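Local coordinates for protein carbonic anhydrase (Coccomyxa sp. PA, PDB 3UCJ) that probably catalyses the reversible hydration of carbon dioxide to hydrogencarbonate, as a zinc-dependent beta-class carbonic anhydrase, at residues A[49-54]-A[188-193]; A[87-90]-A[94-97]; A[102-107]-A[194-199]; A[173-176]-A[180-183]. One frame throughout, in Å; residues are numbered along the deposited sequence.

Contact 1: residues A[49-54]-A[188-193]; sequences DSRVSP and YTPGTG. With AZM (5-acetamido-1,3,4-thiadiazole-2-sulfonamide), chain D.
The carbonyl oxygen of Arg-51 takes a hydrogen bond from each of two waters and lies 3.5 Å from CE2 of the Tyr-188 ring. One water, 2.9 Å from Arg-51 O, also donates to Pro-190 O and pairs with Tyr-188 OH, bridging the two segments where no direct hydrogen bond joins them. The other accepts from Ser-53 N and reaches the same hydroxyl only weakly. Beside these two waters, Val-52 CG1 packs on Tyr-188 CD2 at 3.8 Å. The Arg-51 guanidinium carries Pro-190 over one face, with CG 4.0 Å above its centre. Its edge faces Asp-49 in a side-on salt bridge: NE meets OD1 at 2.9 Å and NH2 meets OD2 at 2.8 Å. A bend at chi3 (-62°) folds the arginine back to this carboxylate, whose OD1 also accepts from Arg-51 N in an Asx turn. NH1 is left for Asn-105 OD1 and for Val-34 O of the second subunit. Asp-49 OD2 lies 3.1 Å from the sulfonamide N1 of acetazolamide. Bonds at its edge and Pro-190 over one face probably fix the guanidinium's rotation, and it in turn would hold the Asp-49 carboxylate beside the inhibitor nitrogen.

Contact 2: residues A[87-90]-A[94-97]; sequences EYTV and KIKH. With AZM (5-acetamido-1,3,4-thiadiazole-2-sulfonamide), chain I.
Thr-89 and Ile-95 meet with their side chains slanted across one another, the threonine CB lying 3.9 Å from Ile-95 CG2 and equally near its CG1. Ile-95 turns CG1 between its own backbone N and carbonyl carbon (chi1 49°), which brings CG1 to 3.4 Å from Thr-89 O and lets CD1 run on past Thr-89 OG1. The threonine hydroxyl itself is bonded back into its helix, to the carbonyls of Cys-85 and Leu-86. Thr-89 O also accepts from Ile-95 N, 3.1 Å away and nearly straight (166°), a bond that reaches back six residues, where the chain leaves the helix. Lys-94, between them, has positive phi, consistent with the turn that brings Ile-95 N back to this oxygen; its CA lies 3.5 Å from Val-90 O in a CA-H...O contact. Val-90 adds a looser apolar touch, CG2 to Ile-95 CD1 at 4.2 Å. Away from this junction, Tyr-88 lays one ring face against a second acetazolamide, whose C2 sits 3.2 Å above the ring plane, offset toward the rim. Thr-89 and Ile-95 both rest on Leu-43 of strand 42-47, and Thr-89 also touches Phe-66 of strand 65-70. Val-90 turns to Ile-170 and Ala-174 of helix 169-176, so that the end of helix 80-92 is wedged between sheet and neighbouring helix just before the chain enters strand 97-103.

Contact 3: residues A[102-107]-A[194-199]; sequences GHYNCG and LVKELI. With ZN (zinc ion), chain C; AZM (5-acetamido-1,3,4-thiadiazole-2-sulfonamide), chain D.
The end of strand 97-103 and the zinc-binding loop after it reach across to strand 194-202, the outermost of this chain's sheet on that side, through Tyr-104 and Lys-196. Their side chains cross at about a right angle, and Lys-196 NZ donates to Tyr-104 OH at 3.0 Å. The lysine runs extended until a bend at chi3 (68°) turns CE and NZ onto the phenol oxygen. That oxygen is also bonded to Glu-155 of helix 146-167, so it links helix, loop and strand at the surface. A phenylalanine in place of Tyr-104 would probably leave both the Lys-196 amine and the Glu-155 carboxylate without the hydroxyl that joins them. At the end of strand 97-103, His-103 binds the zinc ion through NE2 at 2.1 Å. Its other nitrogen, ND1, donates to Tyr-104 O at 2.9 Å, from above the carbonyl plane; the bond is bent, at 135°, but probably helps to set the imidazole's rotation. Cys-106 SG follows at 2.4 Å from the zinc, and this sulfur also caps the helix that starts next. Gly-107 CA lies 3.0 Å from N3 of acetazolamide, where a side chain would run into the thiadiazole. With Cys-47 as the third protein ligand and the sulfonamide N1 bound to the metal at 1.9 Å, the site is the Cys-His-Cys zinc centre of beta-class carbonic anhydrases, its fourth position taken by the inhibitor.

Contact 4: residues A[173-176]-A[180-183]; sequences AAWA and PLSV
Leu-181 CD2 rests against the methyl of Ala-174 at 4.0 Å, the apolar centre between the end of helix 169-176 and the chain entering strand 182-189. Both residues also touch Val-90 of helix 80-92, and Leu-181 meets Ile-95 in the loop beyond it, so a third element closes over this pair. Next to it the indole of Trp-175 spans the gap to the strand, crossing the Leu-181 side chain at about a right angle. Trp-175 CD1 lies 4.1 Å from Leu-181 CB, and farther along the ring Trp-175 CZ2 approaches Val-183 CG2 more loosely, at 4.4 Å. Cys-166 of helix 146-167 packs on both Trp-175 and Val-183. Although the tryptophan's CB does not point at the strand, CG set anti to the carbonyl carbon (chi1 -71°) carries the ring across, with the pyrrole edge leading. There Trp-175 NE1 donates to Leu-181 O at 3.0 Å, nearly straight at 165°. The oxygen lies close to the indole plane, while the donor is tilted from the carbonyl plane by 24°. Together with the packing, this bond probably limits how far the ring can turn. With an alanine here, Leu-181 O would probably lose its indole partner, and a gap is likely to open beside Leu-181 CB and Val-183. The arrangement is the return of a beta-alpha-beta crossover in an alpha/beta fold: after helix 169-176 the chain enters strand 182-189, parallel to and beside strand 97-103.

From the N terminus, the loop after strand 42-47 opens contact 1, which closes 134 residues later at the end of strand 182-189. Inside the long span closed by contact 1 lies contact 2, a short closure that joins helix 80-92 to strand 97-103. Contact 3 starts at the end of this strand and closes on strand 194-202, beyond contact 1, so contacts 1 and 3 cross; they touch near the zinc ion and one acetazolamide. Contact 4, another short closure, is nested within both and starts strand 182-189, whose far end serves contact 1. Contacts 2 and 4 follow in series and touch, on the opposite side of the chain's centre from contact 1, about 24 and 28 Å from it between centres.

Contact 1: residues A[49-54]-A[188-193]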
loop_
_atom_site.group_PDB
_atom_site.type_symbol
_atom_site.label_atom_id
_atom_site.label_comp_id
_atom_site.label_asym_id
_atom_site.label_seq_id
_atom_site.Cartn_x
_atom_site.Cartn_y
_atom_site.Cartn_z
ATOM N N ASP A 49 17.031 -9.549 6.056
ATOM C CA ASP A 49 17.894 -10.768 6.225
ATOM C C ASP A 49 18.593 -10.756 7.598
ATOM O O ASP A 49 19.220 -9.775 7.967
ATOM C CB ASP A 49 18.948 -10.701 5.120
ATOM C CG ASP A 49 19.768 -12.023 5.009
ATOM O OD1 ASP A 49 20.422 -12.395 5.999
ATOM O OD2 ASP A 49 19.644 -12.692 3.970
ATOM N N SER A 50 18.398 -11.841 8.335
ATOM C CA SER A 50 18.911 -12.056 9.695
ATOM C C SER A 50 20.423 -11.940 9.831
ATOM O O SER A 50 20.905 -11.899 10.965
ATOM C CB SER A 50 18.464 -13.433 10.224
ATOM O OG SER A 50 19.094 -14.487 9.473
ATOM N N ARG A 51 21.151 -11.883 8.710
ATOM C CA ARG A 51 22.605 -11.846 8.791
ATOM C C ARG A 51 23.151 -10.442 8.754
ATOM O O ARG A 51 24.404 -10.240 8.757
ATOM C CB ARG A 51 23.182 -12.681 7.669
ATOM C CG ARG A 51 22.852 -14.095 7.879
ATOM C CD ARG A 51 23.140 -14.895 6.589
ATOM N NE ARG A 51 22.322 -14.465 5.426
ATOM C CZ ARG A 51 22.556 -14.840 4.164
ATOM N NH1 ARG A 51 23.634 -15.628 3.853
ATOM N NH2 ARG A 51 21.785 -14.351 3.181
ATOM N N VAL A 52 22.241 -9.460 8.676
ATOM C CA VAL A 52 22.671 -8.103 8.327
ATOM C C VAL A 52 22.116 -7.054 9.332
ATOM O O VAL A 52 21.053 -6.417 9.069
ATOM C CB VAL A 52 22.218 -7.694 6.890
ATOM C CG1 VAL A 52 22.943 -6.409 6.417
ATOM C CG2 VAL A 52 22.419 -8.901 5.876
ATOM N N SER A 53 22.871 -6.826 10.421
ATOM C CA SER A 53 22.399 -5.905 11.480
ATOM C C SER A 53 23.180 -4.567 11.466
ATOM O O SER A 53 24.383 -4.560 11.791
ATOM C CB SER A 53 22.554 -6.598 12.818
ATOM O OG SER A 53 22.328 -5.654 13.839
ATOM N N PRO A 54 22.523 -3.453 11.099
ATOM C CA PRO A 54 23.293 -2.265 10.792
ATOM C C PRO A 54 24.053 -1.730 12.037
ATOM O O PRO A 54 25.245 -1.328 11.920
ATOM C CB PRO A 54 22.231 -1.253 10.329
ATOM C CG PRO A 54 20.943 -1.854 10.610
ATOM C CD PRO A 54 21.133 -3.336 10.616
ATOM N N TYR A 188 26.859 -5.234 1.674
ATOM C CA TYR A 188 27.467 -6.022 2.710
ATOM C C TYR A 188 27.637 -7.485 2.290
ATOM O O TYR A 188 26.762 -8.046 1.633
ATOM C CB TYR A 188 26.550 -5.947 3.916
ATOM C CG TYR A 188 26.891 -6.757 5.103
ATOM C CD1 TYR A 188 27.889 -6.333 5.994
ATOM C CD2 TYR A 188 26.222 -7.936 5.376
ATOM C CE1 TYR A 188 28.185 -7.018 7.110
ATOM C CE2 TYR A 188 26.515 -8.653 6.512
ATOM C CZ TYR A 188 27.526 -8.172 7.373
ATOM O OH TYR A 188 27.826 -8.836 8.495
ATOM N N THR A 189 28.702 -8.124 2.768
ATOM C CA THR A 189 28.928 -9.579 2.496
ATOM C C THR A 189 28.699 -10.402 3.752
ATOM O O THR A 189 29.472 -10.288 4.702
ATOM C CB THR A 189 30.337 -9.827 1.919
ATOM O OG1 THR A 189 30.470 -9.012 0.755
ATOM C CG2 THR A 189 30.492 -11.310 1.547
ATOM N N PRO A 190 27.577 -11.162 3.833
ATOM C CA PRO A 190 27.296 -11.813 5.077
ATOM C C PRO A 190 28.478 -12.702 5.496
ATOM O O PRO A 190 28.746 -12.828 6.699
ATOM C CB PRO A 190 26.070 -12.699 4.751
ATOM C CG PRO A 190 25.352 -11.899 3.703
ATOM C CD PRO A 190 26.430 -11.241 2.890
ATOM N N GLY A 191 29.146 -13.336 4.521
ATOM C CA GLY A 191 30.137 -14.361 4.840
ATOM C C GLY A 191 31.483 -13.805 5.277
ATOM O O GLY A 191 32.332 -14.590 5.699
ATOM N N THR A 192 31.675 -12.487 5.177
ATOM C CA THR A 192 32.875 -11.803 5.681
ATOM C C THR A 192 32.606 -10.644 6.672
ATOM O O THR A 192 33.539 -10.117 7.313
ATOM C CB THR A 192 33.696 -11.217 4.530
ATOM O OG1 THR A 192 32.992 -10.096 3.941
ATOM C CG2 THR A 192 34.026 -12.334 3.453
ATOM N N GLY A 193 31.363 -10.191 6.780
ATOM C CA GLY A 193 31.046 -9.072 7.670
ATOM C C GLY A 193 31.538 -7.714 7.202
ATOM O O GLY A 193 31.437 -6.714 7.934
HETATM C C1 AZM D . 15.494 -13.362 1.372
HETATM C C2 AZM D . 14.024 -14.627 -0.069
HETATM C C3 AZM D . 12.044 -14.576 -1.399
HETATM C C4 AZM D . 10.925 -15.385 -2.029
HETATM N N1 AZM D . 17.637 -11.663 1.840
HETATM N N2 AZM D . 15.196 -15.280 0.231
HETATM N N3 AZM D . 16.111 -14.519 1.130
HETATM N N4 AZM D . 13.155 -15.218 -1.029
HETATM O O1 AZM D . 16.246 -12.530 3.731
HETATM O O2 AZM D . 15.380 -11.014 2.069
HETATM O O3 AZM D . 11.957 -13.335 -1.197
HETATM S S1 AZM D . 16.257 -12.183 2.409
HETATM S S2 AZM D . 13.869 -13.112 0.692
HETATM O O HOH W 1 25.414 -8.228 10.671
HETATM O O HOH W 2 26.987 -11.447 8.523
#

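Contact 2: residues A[87-90]-A[94-97]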
loop_
_atom_site.group_PDB
_atom_site.type_symbol
_atom_site.label_atom_id
_atom_site.label_comp_id
_atom_site.label_asym_id
_atom_site.label_seq_id
_atom_site.Cartn_x
_atom_site.Cartn_y
_atom_site.Cartn_z
ATOM N N GLU A 87 10.537 10.180 5.703
ATOM C CA GLU A 87 9.971 11.526 6.003
ATOM C C GLU A 87 10.298 11.926 7.467
ATOM O O GLU A 87 10.822 13.059 7.711
ATOM C CB GLU A 87 8.452 11.525 5.878
ATOM C CG GLU A 87 7.862 12.904 6.124
ATOM C CD GLU A 87 6.332 12.906 5.964
ATOM O OE1 GLU A 87 5.703 12.548 6.954
ATOM O OE2 GLU A 87 5.770 13.353 4.945
ATOM N N TYR A 88 10.095 11.036 8.425
ATOM C CA TYR A 88 10.366 11.369 9.829
ATOM C C TYR A 88 11.860 11.754 10.082
ATOM O O TYR A 88 12.148 12.776 10.759
ATOM C CB TYR A 88 9.884 10.285 10.811
ATOM C CG TYR A 88 10.149 10.753 12.237
ATOM C CD1 TYR A 88 9.427 11.837 12.741
ATOM C CD2 TYR A 88 11.126 10.161 13.003
ATOM C CE1 TYR A 88 9.675 12.341 14.059
ATOM C CE2 TYR A 88 11.368 10.608 14.331
ATOM C CZ TYR A 88 10.623 11.761 14.814
ATOM O OH TYR A 88 10.907 12.195 16.113
ATOM N N THR A 89 12.775 10.961 9.515
ATOM C CA THR A 89 14.187 11.161 9.710
ATOM C C THR A 89 14.664 12.429 9.008
ATOM O O THR A 89 15.452 13.168 9.629
ATOM C CB THR A 89 15.117 9.992 9.255
ATOM O OG1 THR A 89 14.826 9.726 7.886
ATOM C CG2 THR A 89 14.841 8.754 10.177
ATOM N N VAL A 90 14.204 12.681 7.783
ATOM C CA VAL A 90 14.740 13.804 7.017
ATOM C C VAL A 90 14.116 15.113 7.570
ATOM O O VAL A 90 14.825 16.138 7.761
ATOM C CB VAL A 90 14.472 13.666 5.503
ATOM C CG1 VAL A 90 14.772 14.936 4.755
ATOM C CG2 VAL A 90 15.301 12.473 4.857
ATOM N N LYS A 94 16.249 15.597 11.077
ATOM C CA LYS A 94 17.269 16.225 10.229
ATOM C C LYS A 94 18.525 15.398 10.232
ATOM O O LYS A 94 19.654 15.880 10.521
ATOM C CB LYS A 94 17.512 17.717 10.649
ATOM C CG LYS A 94 16.232 18.497 10.749
ATOM C CD LYS A 94 16.461 19.786 11.636
ATOM C CE LYS A 94 15.151 20.519 12.014
ATOM N NZ LYS A 94 14.720 21.365 10.851
ATOM N N ILE A 95 18.389 14.120 9.851
ATOM C CA ILE A 95 19.547 13.285 9.768
ATOM C C ILE A 95 20.361 13.899 8.615
ATOM O O ILE A 95 19.799 14.649 7.765
ATOM C CB ILE A 95 19.159 11.788 9.300
ATOM C CG1 ILE A 95 18.265 11.954 8.066
ATOM C CG2 ILE A 95 18.637 11.002 10.482
ATOM C CD1 ILE A 95 18.504 10.774 7.064
ATOM N N LYS A 96 21.634 13.526 8.544
ATOM C CA LYS A 96 22.555 14.014 7.514
ATOM C C LYS A 96 22.885 13.046 6.393
ATOM O O LYS A 96 23.235 13.507 5.296
ATOM C CB LYS A 96 23.900 14.381 8.213
ATOM C CG LYS A 96 23.695 15.562 9.235
ATOM C CD LYS A 96 25.085 16.026 9.785
ATOM C CE LYS A 96 24.863 17.132 10.786
ATOM N NZ LYS A 96 26.083 17.116 11.638
ATOM N N HIS A 97 22.794 11.745 6.666
ATOM C CA HIS A 97 23.277 10.727 5.725
ATOM C C HIS A 97 22.231 9.557 5.636
ATOM O O HIS A 97 21.814 9.029 6.673
ATOM C CB HIS A 97 24.579 10.108 6.217
ATOM C CG HIS A 97 25.588 11.109 6.713
ATOM N ND1 HIS A 97 26.089 12.120 5.900
ATOM C CD2 HIS A 97 26.158 11.282 7.945
ATOM C CE1 HIS A 97 26.953 12.852 6.607
ATOM N NE2 HIS A 97 27.031 12.358 7.840
HETATM C C1 AZM I . 9.251 8.174 16.194
HETATM C C2 AZM I . 7.906 10.114 15.650
HETATM C C3 AZM I . 6.063 10.811 14.345
HETATM C C4 AZM I . 5.213 11.910 13.773
HETATM N N1 AZM I . 10.066 6.209 17.854
HETATM N N2 AZM I . 8.669 10.335 16.701
HETATM N N3 AZM I . 9.552 9.194 17.043
HETATM N N4 AZM I . 6.990 11.070 15.279
HETATM O O1 AZM I . 11.497 7.030 16.012
HETATM O O2 AZM I . 9.283 5.979 15.378
HETATM O O3 AZM I . 5.867 9.659 13.948
HETATM S S1 AZM I . 10.146 6.712 16.370
HETATM S S2 AZM I . 8.063 8.550 15.014
#

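Contact 3: residues A[102-107]-A[194-199]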
loop_
_atom_site.group_PDB
_atom_site.type_symbol
_atom_site.label_atom_id
_atom_site.label_comp_id
_atom_site.label_asym_id
_atom_site.label_seq_id
_atom_site.Cartn_x
_atom_site.Cartn_y
_atom_site.Cartn_z
ATOM N N GLY A 102 22.514 -2.830 0.174
ATOM C CA GLY A 102 22.108 -4.203 -0.190
ATOM C C GLY A 102 23.096 -5.212 0.395
ATOM O O GLY A 102 24.061 -4.824 1.076
ATOM N N HIS A 103 22.905 -6.491 0.101
ATOM C CA HIS A 103 23.894 -7.479 0.581
ATOM C C HIS A 103 24.021 -8.667 -0.406
ATOM O O HIS A 103 23.031 -9.139 -1.010
ATOM C CB HIS A 103 23.533 -8.003 1.970
ATOM C CG HIS A 103 22.308 -8.858 1.987
ATOM N ND1 HIS A 103 22.329 -10.242 2.013
ATOM C CD2 HIS A 103 20.993 -8.508 1.978
ATOM C CE1 HIS A 103 21.081 -10.700 2.060
ATOM N NE2 HIS A 103 20.258 -9.668 2.043
ATOM N N TYR A 104 25.251 -9.231 -0.545
ATOM C CA TYR A 104 25.407 -10.451 -1.378
ATOM C C TYR A 104 24.695 -11.592 -0.739
ATOM O O TYR A 104 24.434 -11.582 0.470
ATOM C CB TYR A 104 26.933 -10.751 -1.567
ATOM C CG TYR A 104 27.556 -9.633 -2.376
ATOM C CD1 TYR A 104 28.500 -8.781 -1.811
ATOM C CD2 TYR A 104 27.136 -9.382 -3.703
ATOM C CE1 TYR A 104 29.099 -7.796 -2.548
ATOM C CE2 TYR A 104 27.714 -8.372 -4.452
ATOM C CZ TYR A 104 28.684 -7.565 -3.846
ATOM O OH TYR A 104 29.248 -6.582 -4.546
ATOM N N ASN A 105 24.305 -12.589 -1.541
ATOM C CA ASN A 105 23.570 -13.732 -1.040
ATOM C C ASN A 105 22.117 -13.353 -0.583
ATOM O O ASN A 105 21.515 -14.003 0.267
ATOM C CB ASN A 105 24.336 -14.556 0.065
ATOM C CG ASN A 105 23.837 -15.989 0.171
ATOM O OD1 ASN A 105 23.255 -16.412 1.186
ATOM N ND2 ASN A 105 24.144 -16.810 -0.876
ATOM N N CYS A 106 21.572 -12.307 -1.206
ATOM C CA CYS A 106 20.230 -11.783 -0.868
ATOM C C CYS A 106 19.250 -12.609 -1.656
ATOM O O CYS A 106 19.176 -12.468 -2.869
ATOM C CB CYS A 106 20.156 -10.310 -1.297
ATOM S SG CYS A 106 18.406 -9.672 -0.939
ATOM N N GLY A 107 18.565 -13.479 -0.960
ATOM C CA GLY A 107 17.544 -14.286 -1.521
ATOM C C GLY A 107 16.420 -13.521 -2.180
ATOM O O GLY A 107 15.775 -14.071 -3.097
ATOM N N LEU A 194 31.987 -7.625 5.970
ATOM C CA LEU A 194 32.458 -6.367 5.450
ATOM C C LEU A 194 31.466 -5.671 4.521
ATOM O O LEU A 194 30.850 -6.336 3.685
ATOM C CB LEU A 194 33.745 -6.598 4.660
ATOM C CG LEU A 194 34.917 -7.071 5.549
ATOM C CD1 LEU A 194 35.906 -7.787 4.656
ATOM C CD2 LEU A 194 35.560 -5.814 6.182
ATOM N N VAL A 195 31.434 -4.353 4.663
ATOM C CA VAL A 195 30.780 -3.399 3.799
ATOM C C VAL A 195 31.733 -2.850 2.734
ATOM O O VAL A 195 32.898 -2.494 3.037
ATOM C CB VAL A 195 30.238 -2.192 4.667
ATOM C CG1 VAL A 195 29.783 -0.934 3.805
ATOM C CG2 VAL A 195 29.098 -2.696 5.565
ATOM N N LYS A 196 31.244 -2.788 1.504
ATOM C CA LYS A 196 31.916 -2.069 0.414
ATOM C C LYS A 196 31.077 -0.895 -0.114
ATOM O O LYS A 196 29.850 -0.968 -0.179
ATOM C CB LYS A 196 32.298 -3.090 -0.690
ATOM C CG LYS A 196 32.560 -2.576 -2.080
ATOM C CD LYS A 196 33.013 -3.793 -3.008
ATOM C CE LYS A 196 31.858 -4.780 -3.244
ATOM N NZ LYS A 196 32.140 -5.961 -4.161
ATOM N N GLU A 197 31.743 0.194 -0.471
ATOM C CA GLU A 197 31.099 1.330 -1.079
ATOM C C GLU A 197 30.914 1.149 -2.589
ATOM O O GLU A 197 31.893 1.173 -3.371
ATOM C CB GLU A 197 31.837 2.634 -0.726
ATOM C CG GLU A 197 31.234 3.934 -1.255
ATOM C CD GLU A 197 32.055 5.159 -0.843
ATOM O OE1 GLU A 197 33.299 5.038 -0.866
ATOM O OE2 GLU A 197 31.513 6.223 -0.468
ATOM N N LEU A 198 29.658 0.994 -3.023
ATOM C CA LEU A 198 29.345 0.887 -4.451
ATOM C C LEU A 198 29.215 2.184 -5.166
ATOM O O LEU A 198 29.561 2.279 -6.351
ATOM C CB LEU A 198 28.015 0.150 -4.638
ATOM C CG LEU A 198 27.927 -1.269 -5.138
ATOM C CD1 LEU A 198 29.233 -2.194 -5.003
ATOM C CD2 LEU A 198 26.586 -1.961 -4.655
ATOM N N ILE A 199 28.625 3.183 -4.519
ATOM C CA ILE A 199 28.487 4.462 -5.138
ATOM C C ILE A 199 28.983 5.527 -4.157
ATOM O O ILE A 199 28.639 5.474 -2.972
ATOM C CB ILE A 199 27.012 4.797 -5.518
ATOM C CG1 ILE A 199 26.334 3.627 -6.279
ATOM C CG2 ILE A 199 26.989 6.092 -6.299
ATOM C CD1 ILE A 199 24.845 3.882 -6.460
HETATM ZN ZN ZN C . 18.261 -9.866 1.466
HETATM C C1 AZM D . 15.494 -13.362 1.372
HETATM C C2 AZM D . 14.024 -14.627 -0.069
HETATM C C3 AZM D . 12.044 -14.576 -1.399
HETATM C C4 AZM D . 10.925 -15.385 -2.029
HETATM N N1 AZM D . 17.637 -11.663 1.840
HETATM N N2 AZM D . 15.196 -15.280 0.231
HETATM N N3 AZM D . 16.111 -14.519 1.130
HETATM N N4 AZM D . 13.155 -15.218 -1.029
HETATM O O1 AZM D . 16.246 -12.530 3.731
HETATM O O2 AZM D . 15.380 -11.014 2.069
HETATM O O3 AZM D . 11.957 -13.335 -1.197
HETATM S S1 AZM D . 16.257 -12.183 2.409
HETATM S S2 AZM D . 13.869 -13.112 0.692
#

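Contact 4: residues A[173-176]-A[180-183]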
loop_
_atom_site.group_PDB
_atom_site.type_symbol
_atom_site.label_atom_id
_atom_site.label_comp_id
_atom_site.label_asym_id
_atom_site.label_seq_id
_atom_site.Cartn_x
_atom_site.Cartn_y
_atom_site.Cartn_z
ATOM N N ALA A 173 12.564 17.482 -1.805
ATOM C CA ALA A 173 12.114 18.672 -1.087
ATOM C C ALA A 173 13.238 19.192 -0.157
ATOM O O ALA A 173 13.406 20.424 -0.081
ATOM C CB ALA A 173 10.765 18.409 -0.342
ATOM N N ALA A 174 14.009 18.315 0.484
ATOM C CA ALA A 174 15.019 18.655 1.436
ATOM C C ALA A 174 16.177 19.348 0.702
ATOM O O ALA A 174 16.667 20.436 1.141
ATOM C CB ALA A 174 15.537 17.475 2.131
ATOM N N TRP A 175 16.602 18.757 -0.403
ATOM C CA TRP A 175 17.581 19.434 -1.269
ATOM C C TRP A 175 17.068 20.815 -1.742
ATOM O O TRP A 175 17.835 21.775 -1.739
ATOM C CB TRP A 175 18.009 18.554 -2.444
ATOM C CG TRP A 175 18.888 17.364 -2.059
ATOM C CD1 TRP A 175 19.548 17.174 -0.895
ATOM C CD2 TRP A 175 19.243 16.252 -2.918
ATOM N NE1 TRP A 175 20.282 16.019 -0.955
ATOM C CE2 TRP A 175 20.115 15.442 -2.195
ATOM C CE3 TRP A 175 18.919 15.912 -4.257
ATOM C CZ2 TRP A 175 20.641 14.251 -2.715
ATOM C CZ3 TRP A 175 19.489 14.766 -4.791
ATOM C CH2 TRP A 175 20.336 13.962 -4.035
ATOM N N ALA A 176 15.809 20.939 -2.144
ATOM C CA ALA A 176 15.311 22.210 -2.644
ATOM C C ALA A 176 15.333 23.305 -1.585
ATOM O O ALA A 176 15.302 24.495 -1.965
ATOM C CB ALA A 176 13.909 22.110 -3.247
ATOM N N PRO A 180 21.289 19.906 4.149
ATOM C CA PRO A 180 22.373 19.029 3.807
ATOM C C PRO A 180 21.923 17.578 4.038
ATOM O O PRO A 180 21.498 17.185 5.147
ATOM C CB PRO A 180 23.481 19.343 4.809
ATOM C CG PRO A 180 23.036 20.572 5.584
ATOM C CD PRO A 180 21.547 20.677 5.406
ATOM N N LEU A 181 22.097 16.787 3.002
ATOM C CA LEU A 181 21.602 15.379 3.063
ATOM C C LEU A 181 22.420 14.633 2.043
ATOM O O LEU A 181 22.380 14.967 0.903
ATOM C CB LEU A 181 20.095 15.410 2.719
ATOM C CG LEU A 181 19.369 14.025 2.952
ATOM C CD1 LEU A 181 19.583 13.438 4.328
ATOM C CD2 LEU A 181 17.918 14.359 2.635
ATOM N N SER A 182 23.124 13.602 2.451
ATOM C CA SER A 182 23.816 12.753 1.518
ATOM C C SER A 182 23.192 11.306 1.438
ATOM O O SER A 182 22.627 10.841 2.409
ATOM C CB SER A 182 25.270 12.627 1.941
ATOM O OG SER A 182 25.456 11.942 3.157
ATOM N N VAL A 183 23.424 10.629 0.316
ATOM C CA VAL A 183 22.818 9.276 0.035
ATOM C C VAL A 183 23.980 8.422 -0.458
ATOM O O VAL A 183 24.838 8.903 -1.245
ATOM C CB VAL A 183 21.728 9.416 -1.002
ATOM C CG1 VAL A 183 21.030 8.001 -1.253
ATOM C CG2 VAL A 183 20.661 10.476 -0.552
#